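Protein (hdlp (histone deacetylase-like protein)) (Aquifex aeolicus, PDB 1C3P) is a zinc-binding bacterial homologue of the histone deacetylases, and probably acts as a deacetylase. Local coordinates at residues 7-12 / 105-109; 72-78 / 95-101; 220-224 / 361-365; 239-243 / 281-286. All blocks are in the same frame, centred on the assembly; numbering follows the deposited sequence.

How the contacts relate
The four contacts fall on two sides of one alpha/beta domain built round an eight-stranded parallel sheet. Contacts 1 and 2 share helix 98-118 and lie with their centres about 17 Å apart; contact 2 lies at the start of that helix, and contact 1 a little further along it, beside strand 4-8. Across the chain's centre, contacts 3 and 4 lie about 19 Å apart, centre to centre, joined through strand 217-222 and the following helix 228-245. Contact 3 belongs to an edge strand, 217-222, about 35 Å from contact 1 between centres. It comes nearest the zinc site, the Leu222 side chain lying about 11 Å from those of Asp168 and His170; no zinc is bound in this model.

Contact 1. Residues 7-12 / 105-109; sequences IGTLDY and LATGS
In this alpha/beta fold, helix 98-118 packs against strand 4-8 of the parallel sheet and the loop leaving it. Ile7 and Gly8 are extended, Thr9 to Asp11 make an ST turn (Asp11 N to Thr9 OG1, 3.0 Å), and Asp11 and Tyr12 enter a 3-10 turn, while 105-109 is regular helix. CA atoms approach to 6.1 Å at Ile7-Ser109 and 8.0 Å at Tyr12-Leu105. Tyr12 (chi1 m) reaches along the helix. Leu105 (t, p) sets CD2 over its ring face, 4.1 Å from the centroid, a CH-pi contact, and that same CD2 lies 3.7 Å from Thr9 CG2. The phenol end lies near Ser109 and hydrogen-bonds to Ser49, which also bonds Ser109 OG. Ser109 (m) further bonds its own helix, OG to Leu105 O at 2.8 Å. At the strand end Ile7 (m, t) fills the space beside Ser109: its CG2 is 3.7 Å from Ser109 CB, and its CD1 3.0 Å from Ser109 O.

Contact 2. Residues 72-78 / 95-101; sequences AERCQCV and VSYAMFT
Hydrogen bonding centres on Glu73, in the last turn of helix 63-75; Glu73 CA lies 5.9 Å from Tyr97 CA. With chi1 and chi2 both t, its side chain extends to the start of helix 98-118. Glu73 OE1 accepts from Phe100 N and from Thr101 N, each at 2.8 Å, and Glu73 OE2 takes the hydroxyl hydrogen of Thr101 OG1 at 2.6 Å. A wider pi-type turn spans 98-101 here.

Each helix end has its own cap. Gln76, with positive phi (50/63), is the C-prime residue of a Schellman motif: Cys77 N bonds Ala72 O at 3.0 Å, and Gln76 N weakly bonds Glu73 O at 3.2 Å. Ser96 and Met99 form a capping box, in which Ala98 N bonds Ser96 OG at 3.0 Å and Ser96 N weakly bonds Met99 SD at 3.6 Å. One water bridges Arg74 O and Tyr97 OH, 2.7 Å from each.

Apolar packing flanks the polar cluster: Ala72 CB meets Met99 CE at 3.8 Å, and the stem of Glu73 packs on Met99 (Glu73 CB to Met99 CG, 3.6 Å) and Tyr97 (Glu73 CG to Tyr97 CD2, 3.5 Å). Val78 CG2 and Val95 CG2 touch at 3.6 Å near the surface.

The chemistry is that of a buried acidic side chain whose negative charge is met by first-turn amides and a hydroxyl of another helix, tying one helix's end to the other's beginning.

Contact 3. Residues 220-224 / 361-365; sequences IPLPK and RKEVK
Strand 217-222, at one edge of the parallel sheet, runs out through Pro223 and Lys224 past the N-terminus of helix 362-372. The strand is extended, with Leu222 at phi/psi -121/151, and Pro223 (-75/166) and Lys224 (-65/152) stay open. Arg361 (-59/150) holds the N-cap position, its carbonyl O accepting from Lys365 N at 3.2 Å and weakly from Val364 N at 3.1 Å. The closest CA pair is Leu222-Val364, 6.8 Å.

Arg361 (m, t, m, chi4 180°) supplies the polar link. Its guanidinium forks on one carbonyl: NH1 and NH2 donate to Lys224 O at 3.0 and 2.9 Å. Its NE is satisfied by a salt bridge to Glu230. Pro223 has no amide hydrogen to place and lies over one guanidinium face, CG 3.5 Å from Arg361 NH2. The Leu222 carbonyl accepts from the hydroxyl of Tyr196, and backbone bonds to His191 and Ser193 tie Leu222 to the neighbouring strand and its exit.

Beneath, Pro223 CD meets CG2 of Val364 (t) at 3.9 Å and CD2 of Leu222 (m, t) meets Val364 CG1 at 4.2 Å; Pro223 CB lies 3.5 Å from Glu363 OE1. Helix 228-245 closes this apolar patch, with Ala234 touching Leu222 and Phe233 touching Val364.

Here the C-terminal helix packs against the edge of the alpha/beta sheet of an arginase-clan deacetylase fold.

Contact 4. Residues 239-243 / 281-286; sequences LEIVK and IVREVF
Helices 228-245 and 272-286 run side by side in the same direction, their short segments 11.2 Å apart at closest approach and crossing at -22°. Ile281 opens the second segment from the side: its CG2 lies 3.8 Å from CD1 of Leu239 (m, t). One residue on, Val282 receives the same methyl, Leu239 CD1 being 4.1 Å from Val282 CA and 4.2 Å from Val282 CG2; Val282 also rests on Ile165, Tyr251 and Leu253 of the sheet. Arg283 turns off the interface and is held by salt bridges to Glu288 and Glu312. The two helices belong to successive beta-alpha-beta connections, helix 228-245 leading from strand 217-222 to strand 250-254, and helix 272-286 from there to strand 290-292, and both lie on one face of the parallel sheet. Val285 has the CA nearest Leu239's, 7.5 Å away. Its CG2 touches Leu239 CD1 at 3.7 Å, while CG1 packs on the aliphatic part of Lys243 at CE, 3.4 Å. With Ile281, Val282 and Phe286 it makes the hole that Leu239 fills as a knob. Phe286, the last residue of its helix, points its CB sideways, and its chi1 m brings the ring up against helix 228-245: Leu239 CD2 is 4.1 Å from Phe286 CE1, at the ring edge, Val242 CG1 is 4.1 Å from CZ, and Lys243 N, also at the edge, is 4.1 Å from Phe286 CZ.

Contact 1. Residues 7-12 / 105-109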
loop_
_atom_site.group_PDB
_atom_site.type_symbol
_atom_site.label_atom_id
_atom_site.label_comp_id
_atom_site.label_asym_id
_atom_site.label_seq_id
_atom_site.Cartn_x
_atom_site.Cartn_y
_atom_site.Cartn_z
ATOM N N ILE A 7 -13.494 -2.072 -3.402
ATOM C CA ILE A 7 -14.073 -1.107 -2.461
ATOM C C ILE A 7 -13.579 0.280 -2.846
ATOM O O ILE A 7 -12.373 0.514 -2.910
ATOM C CB ILE A 7 -13.640 -1.389 -1.013
ATOM C CG1 ILE A 7 -13.819 -2.872 -0.710
ATOM C CG2 ILE A 7 -14.528 -0.598 -0.034
ATOM C CD1 ILE A 7 -13.551 -3.220 0.689
ATOM N N GLY A 8 -14.500 1.191 -3.129
ATOM C CA GLY A 8 -14.089 2.537 -3.487
ATOM C C GLY A 8 -15.226 3.524 -3.649
ATOM O O GLY A 8 -16.404 3.191 -3.473
ATOM N N THR A 9 -14.855 4.760 -3.967
ATOM C CA THR A 9 -15.806 5.838 -4.194
ATOM C C THR A 9 -15.074 6.980 -4.881
ATOM O O THR A 9 -13.870 7.152 -4.693
ATOM C CB THR A 9 -16.390 6.400 -2.887
ATOM O OG1 THR A 9 -17.123 7.597 -3.184
ATOM C CG2 THR A 9 -15.281 6.743 -1.905
ATOM N N LEU A 10 -15.789 7.756 -5.688
ATOM C CA LEU A 10 -15.153 8.889 -6.358
ATOM C C LEU A 10 -14.910 10.041 -5.386
ATOM O O LEU A 10 -14.189 10.990 -5.709
ATOM C CB LEU A 10 -15.999 9.382 -7.542
ATOM C CG LEU A 10 -16.075 8.511 -8.799
ATOM C CD1 LEU A 10 -14.670 8.273 -9.324
ATOM C CD2 LEU A 10 -16.739 7.194 -8.493
ATOM N N ASP A 11 -15.494 9.943 -4.191
ATOM C CA ASP A 11 -15.350 10.978 -3.171
ATOM C C ASP A 11 -13.916 11.231 -2.723
ATOM O O ASP A 11 -13.602 12.329 -2.245
ATOM C CB ASP A 11 -16.220 10.653 -1.952
ATOM C CG ASP A 11 -17.695 10.585 -2.298
ATOM O OD1 ASP A 11 -18.160 11.471 -3.042
ATOM O OD2 ASP A 11 -18.389 9.660 -1.822
ATOM N N TYR A 12 -13.043 10.229 -2.853
ATOM C CA TYR A 12 -11.653 10.428 -2.463
ATOM C C TYR A 12 -11.091 11.630 -3.231
ATOM O O TYR A 12 -10.186 12.323 -2.750
ATOM C CB TYR A 12 -10.809 9.181 -2.765
ATOM C CG TYR A 12 -11.090 7.996 -1.859
ATOM C CD1 TYR A 12 -11.612 6.806 -2.372
ATOM C CD2 TYR A 12 -10.804 8.059 -0.496
ATOM C CE1 TYR A 12 -11.839 5.701 -1.548
ATOM C CE2 TYR A 12 -11.022 6.963 0.340
ATOM C CZ TYR A 12 -11.536 5.789 -0.190
ATOM O OH TYR A 12 -11.718 4.691 0.632
ATOM N N LEU A 105 -12.187 7.238 5.512
ATOM C CA LEU A 105 -12.869 6.552 4.437
ATOM C C LEU A 105 -12.004 5.393 3.914
ATOM O O LEU A 105 -12.497 4.305 3.624
ATOM C CB LEU A 105 -13.176 7.565 3.332
ATOM C CG LEU A 105 -14.258 7.220 2.322
ATOM C CD1 LEU A 105 -15.602 7.010 3.062
ATOM C CD2 LEU A 105 -14.360 8.373 1.294
ATOM N N ALA A 106 -10.707 5.627 3.814
ATOM C CA ALA A 106 -9.781 4.597 3.341
ATOM C C ALA A 106 -9.714 3.456 4.351
ATOM O O ALA A 106 -9.604 2.287 3.982
ATOM C CB ALA A 106 -8.371 5.213 3.131
ATOM N N THR A 107 -9.797 3.805 5.629
ATOM C CA THR A 107 -9.720 2.812 6.710
ATOM C C THR A 107 -11.008 2.006 6.822
ATOM O O THR A 107 -10.972 0.789 7.028
ATOM C CB THR A 107 -9.374 3.515 8.032
ATOM O OG1 THR A 107 -8.104 4.168 7.861
ATOM C CG2 THR A 107 -9.313 2.522 9.210
ATOM N N GLY A 108 -12.148 2.670 6.692
ATOM C CA GLY A 108 -13.389 1.934 6.738
ATOM C C GLY A 108 -13.386 0.956 5.566
ATOM O O GLY A 108 -13.920 -0.149 5.676
ATOM N N SER A 109 -12.780 1.355 4.445
ATOM C CA SER A 109 -12.718 0.499 3.253
ATOM C C SER A 109 -11.881 -0.765 3.496
ATOM O O SER A 109 -12.091 -1.818 2.865
ATOM C CB SER A 109 -12.169 1.297 2.063
ATOM O OG SER A 109 -13.044 2.364 1.726
#

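Contact 2. Residues 72-78 / 95-101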
loop_
_atom_site.group_PDB
_atom_site.type_symbol
_atom_site.label_atom_id
_atom_site.label_comp_id
_atom_site.label_asym_id
_atom_site.label_seq_id
_atom_site.Cartn_x
_atom_site.Cartn_y
_atom_site.Cartn_z
ATOM N N ALA A 72 -8.359 19.262 14.277
ATOM C CA ALA A 72 -7.489 19.954 13.333
ATOM C C ALA A 72 -8.156 20.098 11.970
ATOM O O ALA A 72 -8.116 21.167 11.352
ATOM C CB ALA A 72 -6.179 19.196 13.169
ATOM N N GLU A 73 -8.775 19.022 11.490
ATOM C CA GLU A 73 -9.402 19.090 10.185
ATOM C C GLU A 73 -10.600 20.031 10.078
ATOM O O GLU A 73 -10.654 20.876 9.174
ATOM C CB GLU A 73 -9.837 17.700 9.740
ATOM C CG GLU A 73 -10.499 17.703 8.387
ATOM C CD GLU A 73 -11.027 16.337 8.001
ATOM O OE1 GLU A 73 -10.224 15.486 7.572
ATOM O OE2 GLU A 73 -12.251 16.115 8.144
ATOM N N ARG A 74 -11.562 19.907 10.986
ATOM C CA ARG A 74 -12.746 20.744 10.855
ATOM C C ARG A 74 -12.513 22.214 11.145
ATOM O O ARG A 74 -13.197 23.066 10.588
ATOM C CB ARG A 74 -13.915 20.206 11.707
ATOM C CG ARG A 74 -13.733 20.259 13.202
ATOM C CD ARG A 74 -14.937 19.625 13.912
ATOM N NE ARG A 74 -14.887 20.035 15.301
ATOM C CZ ARG A 74 -15.402 21.167 15.770
ATOM N NH1 ARG A 74 -16.033 22.017 14.959
ATOM N NH2 ARG A 74 -15.197 21.492 17.046
ATOM N N CYS A 75 -11.559 22.518 12.014
ATOM C CA CYS A 75 -11.268 23.920 12.332
ATOM C C CYS A 75 -10.119 24.420 11.454
ATOM O O CYS A 75 -9.720 25.590 11.520
ATOM C CB CYS A 75 -10.912 24.069 13.813
ATOM S SG CYS A 75 -12.266 23.686 14.955
ATOM N N GLN A 76 -9.592 23.512 10.640
ATOM C CA GLN A 76 -8.506 23.797 9.712
ATOM C C GLN A 76 -7.353 24.501 10.430
ATOM O O GLN A 76 -7.001 25.641 10.124
ATOM C CB GLN A 76 -9.054 24.645 8.555
ATOM C CG GLN A 76 -8.244 24.515 7.288
ATOM C CD GLN A 76 -8.284 23.105 6.741
ATOM O OE1 GLN A 76 -8.049 22.146 7.469
ATOM N NE2 GLN A 76 -8.562 22.972 5.456
ATOM N N CYS A 77 -6.754 23.810 11.394
ATOM C CA CYS A 77 -5.673 24.399 12.162
ATOM C C CYS A 77 -4.770 23.338 12.741
ATOM O O CYS A 77 -5.086 22.154 12.719
ATOM C CB CYS A 77 -6.244 25.208 13.335
ATOM S SG CYS A 77 -7.051 24.139 14.618
ATOM N N VAL A 78 -3.628 23.789 13.251
ATOM C CA VAL A 78 -2.695 22.910 13.932
ATOM C C VAL A 78 -2.861 23.318 15.384
ATOM O O VAL A 78 -2.389 24.388 15.799
ATOM C CB VAL A 78 -1.247 23.166 13.514
ATOM C CG1 VAL A 78 -0.317 22.212 14.251
ATOM C CG2 VAL A 78 -1.113 23.002 12.009
ATOM N N VAL A 95 -2.302 19.877 7.372
ATOM C CA VAL A 95 -3.710 19.971 7.714
ATOM C C VAL A 95 -4.469 19.949 6.373
ATOM O O VAL A 95 -4.125 20.696 5.461
ATOM C CB VAL A 95 -4.005 21.298 8.447
ATOM C CG1 VAL A 95 -5.511 21.537 8.533
ATOM C CG2 VAL A 95 -3.416 21.246 9.850
ATOM N N SER A 96 -5.456 19.068 6.235
ATOM C CA SER A 96 -6.283 18.993 5.019
ATOM C C SER A 96 -7.464 18.057 5.298
ATOM O O SER A 96 -7.500 17.400 6.344
ATOM C CB SER A 96 -5.506 18.434 3.827
ATOM O OG SER A 96 -5.530 17.019 3.822
ATOM N N TYR A 97 -8.433 17.978 4.383
ATOM C CA TYR A 97 -9.540 17.071 4.639
ATOM C C TYR A 97 -9.196 15.605 4.374
ATOM O O TYR A 97 -10.027 14.714 4.533
ATOM C CB TYR A 97 -10.803 17.498 3.888
ATOM C CG TYR A 97 -11.407 18.753 4.492
ATOM C CD1 TYR A 97 -11.007 20.028 4.078
ATOM C CD2 TYR A 97 -12.324 18.660 5.539
ATOM C CE1 TYR A 97 -11.510 21.181 4.695
ATOM C CE2 TYR A 97 -12.833 19.805 6.164
ATOM C CZ TYR A 97 -12.423 21.057 5.739
ATOM O OH TYR A 97 -12.929 22.179 6.365
ATOM N N ALA A 98 -7.962 15.345 3.979
ATOM C CA ALA A 98 -7.555 13.967 3.794
ATOM C C ALA A 98 -7.123 13.465 5.166
ATOM O O ALA A 98 -7.150 12.273 5.428
ATOM C CB ALA A 98 -6.373 13.872 2.835
ATOM N N MET A 99 -6.764 14.386 6.057
ATOM C CA MET A 99 -6.228 13.963 7.361
ATOM C C MET A 99 -7.165 13.140 8.218
ATOM O O MET A 99 -6.716 12.285 8.979
ATOM C CB MET A 99 -5.711 15.170 8.152
ATOM C CG MET A 99 -6.764 15.910 8.939
ATOM S SD MET A 99 -6.078 17.527 9.411
ATOM C CE MET A 99 -4.664 17.015 10.444
ATOM N N PHE A 100 -8.463 13.397 8.136
ATOM C CA PHE A 100 -9.381 12.563 8.914
ATOM C C PHE A 100 -10.514 11.990 8.066
ATOM O O PHE A 100 -10.768 10.790 8.096
ATOM C CB PHE A 100 -10.000 13.321 10.088
ATOM C CG PHE A 100 -10.887 12.461 10.926
ATOM C CD1 PHE A 100 -10.339 11.522 11.800
ATOM C CD2 PHE A 100 -12.276 12.504 10.766
ATOM C CE1 PHE A 100 -11.162 10.634 12.499
ATOM C CE2 PHE A 100 -13.103 11.619 11.459
ATOM C CZ PHE A 100 -12.545 10.681 12.326
ATOM N N THR A 101 -11.196 12.831 7.299
ATOM C CA THR A 101 -12.303 12.323 6.487
ATOM C C THR A 101 -11.824 11.332 5.428
ATOM O O THR A 101 -12.317 10.216 5.362
ATOM C CB THR A 101 -13.060 13.484 5.834
ATOM O OG1 THR A 101 -13.596 14.323 6.867
ATOM C CG2 THR A 101 -14.207 12.979 4.988
HETATM O O HOH W 1 -14.633 22.270 8.440
#

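Contact 3. Residues 220-224 / 361-365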
loop_
_atom_site.group_PDB
_atom_site.type_symbol
_atom_site.label_atom_id
_atom_site.label_comp_id
_atom_site.label_asym_id
_atom_site.label_seq_id
_atom_site.Cartn_x
_atom_site.Cartn_y
_atom_site.Cartn_z
ATOM N N ILE A 220 13.232 -6.778 4.382
ATOM C CA ILE A 220 14.140 -7.163 3.300
ATOM C C ILE A 220 14.514 -5.836 2.607
ATOM O O ILE A 220 13.842 -5.396 1.670
ATOM C CB ILE A 220 13.421 -8.102 2.303
ATOM C CG1 ILE A 220 12.908 -9.367 3.018
ATOM C CG2 ILE A 220 14.349 -8.432 1.150
ATOM C CD1 ILE A 220 13.982 -10.346 3.484
ATOM N N PRO A 221 15.603 -5.183 3.052
ATOM C CA PRO A 221 16.014 -3.911 2.451
ATOM C C PRO A 221 16.677 -4.191 1.116
ATOM O O PRO A 221 17.524 -5.069 1.035
ATOM C CB PRO A 221 17.009 -3.343 3.486
ATOM C CG PRO A 221 16.825 -4.254 4.717
ATOM C CD PRO A 221 16.579 -5.571 4.079
ATOM N N LEU A 222 16.290 -3.444 0.079
ATOM C CA LEU A 222 16.821 -3.644 -1.263
ATOM C C LEU A 222 17.502 -2.400 -1.832
ATOM O O LEU A 222 17.151 -1.275 -1.487
ATOM C CB LEU A 222 15.696 -4.114 -2.176
ATOM C CG LEU A 222 15.165 -5.467 -1.678
ATOM C CD1 LEU A 222 13.863 -5.830 -2.399
ATOM C CD2 LEU A 222 16.224 -6.530 -1.903
ATOM N N PRO A 223 18.495 -2.598 -2.713
ATOM C CA PRO A 223 19.274 -1.525 -3.346
ATOM C C PRO A 223 18.650 -0.695 -4.445
ATOM O O PRO A 223 17.622 -1.043 -5.011
ATOM C CB PRO A 223 20.507 -2.271 -3.860
ATOM C CG PRO A 223 19.881 -3.557 -4.346
ATOM C CD PRO A 223 19.006 -3.918 -3.138
ATOM N N LYS A 224 19.311 0.420 -4.738
ATOM C CA LYS A 224 18.890 1.312 -5.809
ATOM C C LYS A 224 19.014 0.589 -7.159
ATOM O O LYS A 224 19.874 -0.294 -7.339
ATOM C CB LYS A 224 19.795 2.541 -5.842
ATOM C CG LYS A 224 19.837 3.336 -4.539
ATOM C CD LYS A 224 20.811 4.521 -4.658
ATOM C CE LYS A 224 20.925 5.269 -3.322
ATOM N NZ LYS A 224 21.854 6.436 -3.408
ATOM N N ARG A 361 22.043 -9.043 -8.384
ATOM C CA ARG A 361 23.289 -8.634 -7.726
ATOM C C ARG A 361 23.639 -9.437 -6.489
ATOM O O ARG A 361 22.762 -9.924 -5.778
ATOM C CB ARG A 361 23.228 -7.158 -7.323
ATOM C CG ARG A 361 23.492 -6.217 -8.466
ATOM C CD ARG A 361 23.188 -4.802 -8.035
ATOM N NE ARG A 361 21.754 -4.522 -8.083
ATOM C CZ ARG A 361 21.226 -3.353 -7.750
ATOM N NH1 ARG A 361 22.023 -2.369 -7.341
ATOM N NH2 ARG A 361 19.918 -3.160 -7.863
ATOM N N LYS A 362 24.941 -9.558 -6.233
ATOM C CA LYS A 362 25.428 -10.287 -5.066
ATOM C C LYS A 362 24.839 -9.716 -3.778
ATOM O O LYS A 362 24.521 -10.462 -2.859
ATOM C CB LYS A 362 26.969 -10.240 -4.996
ATOM C CG LYS A 362 27.665 -11.058 -6.068
ATOM C CD LYS A 362 27.212 -10.629 -7.456
ATOM C CE LYS A 362 27.447 -9.146 -7.661
ATOM N NZ LYS A 362 26.783 -8.690 -8.878
ATOM N N GLU A 363 24.720 -8.389 -3.716
ATOM C CA GLU A 363 24.145 -7.697 -2.551
ATOM C C GLU A 363 22.804 -8.281 -2.166
ATOM O O GLU A 363 22.512 -8.511 -0.989
ATOM C CB GLU A 363 23.831 -6.245 -2.861
ATOM C CG GLU A 363 24.948 -5.332 -3.147
ATOM C CD GLU A 363 24.403 -3.979 -3.533
ATOM O OE1 GLU A 363 23.571 -3.444 -2.755
ATOM O OE2 GLU A 363 24.801 -3.468 -4.601
ATOM N N VAL A 364 21.960 -8.442 -3.175
ATOM C CA VAL A 364 20.632 -8.970 -2.940
ATOM C C VAL A 364 20.700 -10.405 -2.440
ATOM O O VAL A 364 20.015 -10.767 -1.474
ATOM C CB VAL A 364 19.768 -8.898 -4.200
ATOM C CG1 VAL A 364 18.417 -9.517 -3.911
ATOM C CG2 VAL A 364 19.596 -7.439 -4.648
ATOM N N LYS A 365 21.539 -11.222 -3.068
ATOM C CA LYS A 365 21.674 -12.604 -2.626
ATOM C C LYS A 365 22.173 -12.644 -1.186
ATOM O O LYS A 365 21.692 -13.439 -0.373
ATOM C CB LYS A 365 22.635 -13.380 -3.542
ATOM C CG LYS A 365 22.146 -13.515 -4.971
ATOM C CD LYS A 365 23.081 -14.392 -5.801
ATOM C CE LYS A 365 22.580 -14.523 -7.234
ATOM N NZ LYS A 365 23.432 -15.399 -8.089
#

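Contact 4. Residues 239-243 / 281-286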
loop_
_atom_site.group_PDB
_atom_site.type_symbol
_atom_site.label_atom_id
_atom_site.label_comp_id
_atom_site.label_asym_id
_atom_site.label_seq_id
_atom_site.Cartn_x
_atom_site.Cartn_y
_atom_site.Cartn_z
ATOM N N LEU A 239 9.423 -15.222 1.222
ATOM C CA LEU A 239 8.189 -15.937 1.529
ATOM C C LEU A 239 8.514 -17.319 2.072
ATOM O O LEU A 239 7.802 -17.835 2.932
ATOM C CB LEU A 239 7.289 -16.063 0.293
ATOM C CG LEU A 239 6.738 -14.776 -0.334
ATOM C CD1 LEU A 239 5.947 -15.135 -1.591
ATOM C CD2 LEU A 239 5.835 -14.032 0.639
ATOM N N GLU A 240 9.595 -17.915 1.586
ATOM C CA GLU A 240 9.978 -19.242 2.049
ATOM C C GLU A 240 10.399 -19.172 3.518
ATOM O O GLU A 240 10.094 -20.070 4.311
ATOM C CB GLU A 240 11.105 -19.802 1.160
ATOM C CG GLU A 240 11.565 -21.207 1.516
ATOM C CD GLU A 240 12.399 -21.843 0.415
ATOM O OE1 GLU A 240 13.421 -21.246 0.010
ATOM O OE2 GLU A 240 12.026 -22.947 -0.048
ATOM N N ILE A 241 11.082 -18.093 3.880
ATOM C CA ILE A 241 11.518 -17.887 5.252
ATOM C C ILE A 241 10.303 -17.775 6.164
ATOM O O ILE A 241 10.264 -18.367 7.243
ATOM C CB ILE A 241 12.372 -16.597 5.389
ATOM C CG1 ILE A 241 13.687 -16.763 4.630
ATOM C CG2 ILE A 241 12.634 -16.285 6.878
ATOM C CD1 ILE A 241 14.570 -15.523 4.632
ATOM N N VAL A 242 9.305 -17.014 5.725
ATOM C CA VAL A 242 8.107 -16.840 6.524
ATOM C C VAL A 242 7.353 -18.160 6.639
ATOM O O VAL A 242 6.983 -18.580 7.737
ATOM C CB VAL A 242 7.160 -15.799 5.899
ATOM C CG1 VAL A 242 5.863 -15.735 6.695
ATOM C CG2 VAL A 242 7.838 -14.421 5.868
ATOM N N LYS A 243 7.142 -18.806 5.497
ATOM C CA LYS A 243 6.418 -20.067 5.473
ATOM C C LYS A 243 7.021 -21.111 6.397
ATOM O O LYS A 243 6.291 -21.865 7.036
ATOM C CB LYS A 243 6.354 -20.643 4.057
ATOM C CG LYS A 243 5.633 -21.990 4.018
ATOM C CD LYS A 243 5.789 -22.720 2.688
ATOM C CE LYS A 243 5.119 -21.994 1.542
ATOM N NZ LYS A 243 5.287 -22.759 0.270
ATOM N N ILE A 281 2.598 -14.593 -7.085
ATOM C CA ILE A 281 3.523 -15.442 -6.348
ATOM C C ILE A 281 3.066 -15.544 -4.888
ATOM O O ILE A 281 3.171 -16.605 -4.267
ATOM C CB ILE A 281 4.951 -14.867 -6.368
ATOM C CG1 ILE A 281 5.558 -15.015 -7.761
ATOM C CG2 ILE A 281 5.805 -15.568 -5.334
ATOM C CD1 ILE A 281 6.958 -14.416 -7.873
ATOM N N VAL A 282 2.577 -14.440 -4.329
ATOM C CA VAL A 282 2.121 -14.454 -2.940
ATOM C C VAL A 282 0.912 -15.381 -2.827
ATOM O O VAL A 282 0.816 -16.200 -1.908
ATOM C CB VAL A 282 1.734 -13.041 -2.442
ATOM C CG1 VAL A 282 1.001 -13.150 -1.114
ATOM C CG2 VAL A 282 2.997 -12.194 -2.248
ATOM N N ARG A 283 0.005 -15.267 -3.785
ATOM C CA ARG A 283 -1.190 -16.102 -3.774
ATOM C C ARG A 283 -0.868 -17.588 -3.941
ATOM O O ARG A 283 -1.562 -18.440 -3.385
ATOM C CB ARG A 283 -2.143 -15.644 -4.868
ATOM C CG ARG A 283 -2.690 -14.236 -4.645
ATOM C CD ARG A 283 -3.395 -13.727 -5.880
ATOM N NE ARG A 283 -4.642 -14.431 -6.138
ATOM C CZ ARG A 283 -5.186 -14.558 -7.341
ATOM N NH1 ARG A 283 -4.586 -14.030 -8.404
ATOM N NH2 ARG A 283 -6.338 -15.197 -7.479
ATOM N N GLU A 284 0.172 -17.902 -4.705
ATOM C CA GLU A 284 0.538 -19.307 -4.895
ATOM C C GLU A 284 1.117 -19.878 -3.618
ATOM O O GLU A 284 1.013 -21.073 -3.367
ATOM C CB GLU A 284 1.574 -19.467 -5.999
ATOM C CG GLU A 284 1.115 -18.984 -7.343
ATOM C CD GLU A 284 2.206 -19.090 -8.377
ATOM O OE1 GLU A 284 3.284 -18.493 -8.163
ATOM O OE2 GLU A 284 1.985 -19.768 -9.401
ATOM N N VAL A 285 1.739 -19.024 -2.813
ATOM C CA VAL A 285 2.342 -19.487 -1.576
ATOM C C VAL A 285 1.330 -19.528 -0.444
ATOM O O VAL A 285 1.271 -20.502 0.299
ATOM C CB VAL A 285 3.527 -18.583 -1.136
ATOM C CG1 VAL A 285 4.097 -19.076 0.185
ATOM C CG2 VAL A 285 4.624 -18.585 -2.203
ATOM N N PHE A 286 0.522 -18.480 -0.307
ATOM C CA PHE A 286 -0.434 -18.456 0.784
ATOM C C PHE A 286 -1.918 -18.510 0.450
ATOM O O PHE A 286 -2.763 -18.420 1.348
ATOM C CB PHE A 286 -0.159 -17.243 1.680
ATOM C CG PHE A 286 1.139 -17.323 2.423
ATOM C CD1 PHE A 286 2.234 -16.552 2.036
ATOM C CD2 PHE A 286 1.284 -18.205 3.499
ATOM C CE1 PHE A 286 3.450 -16.656 2.709
ATOM C CE2 PHE A 286 2.497 -18.317 4.178
ATOM C CZ PHE A 286 3.582 -17.542 3.782
#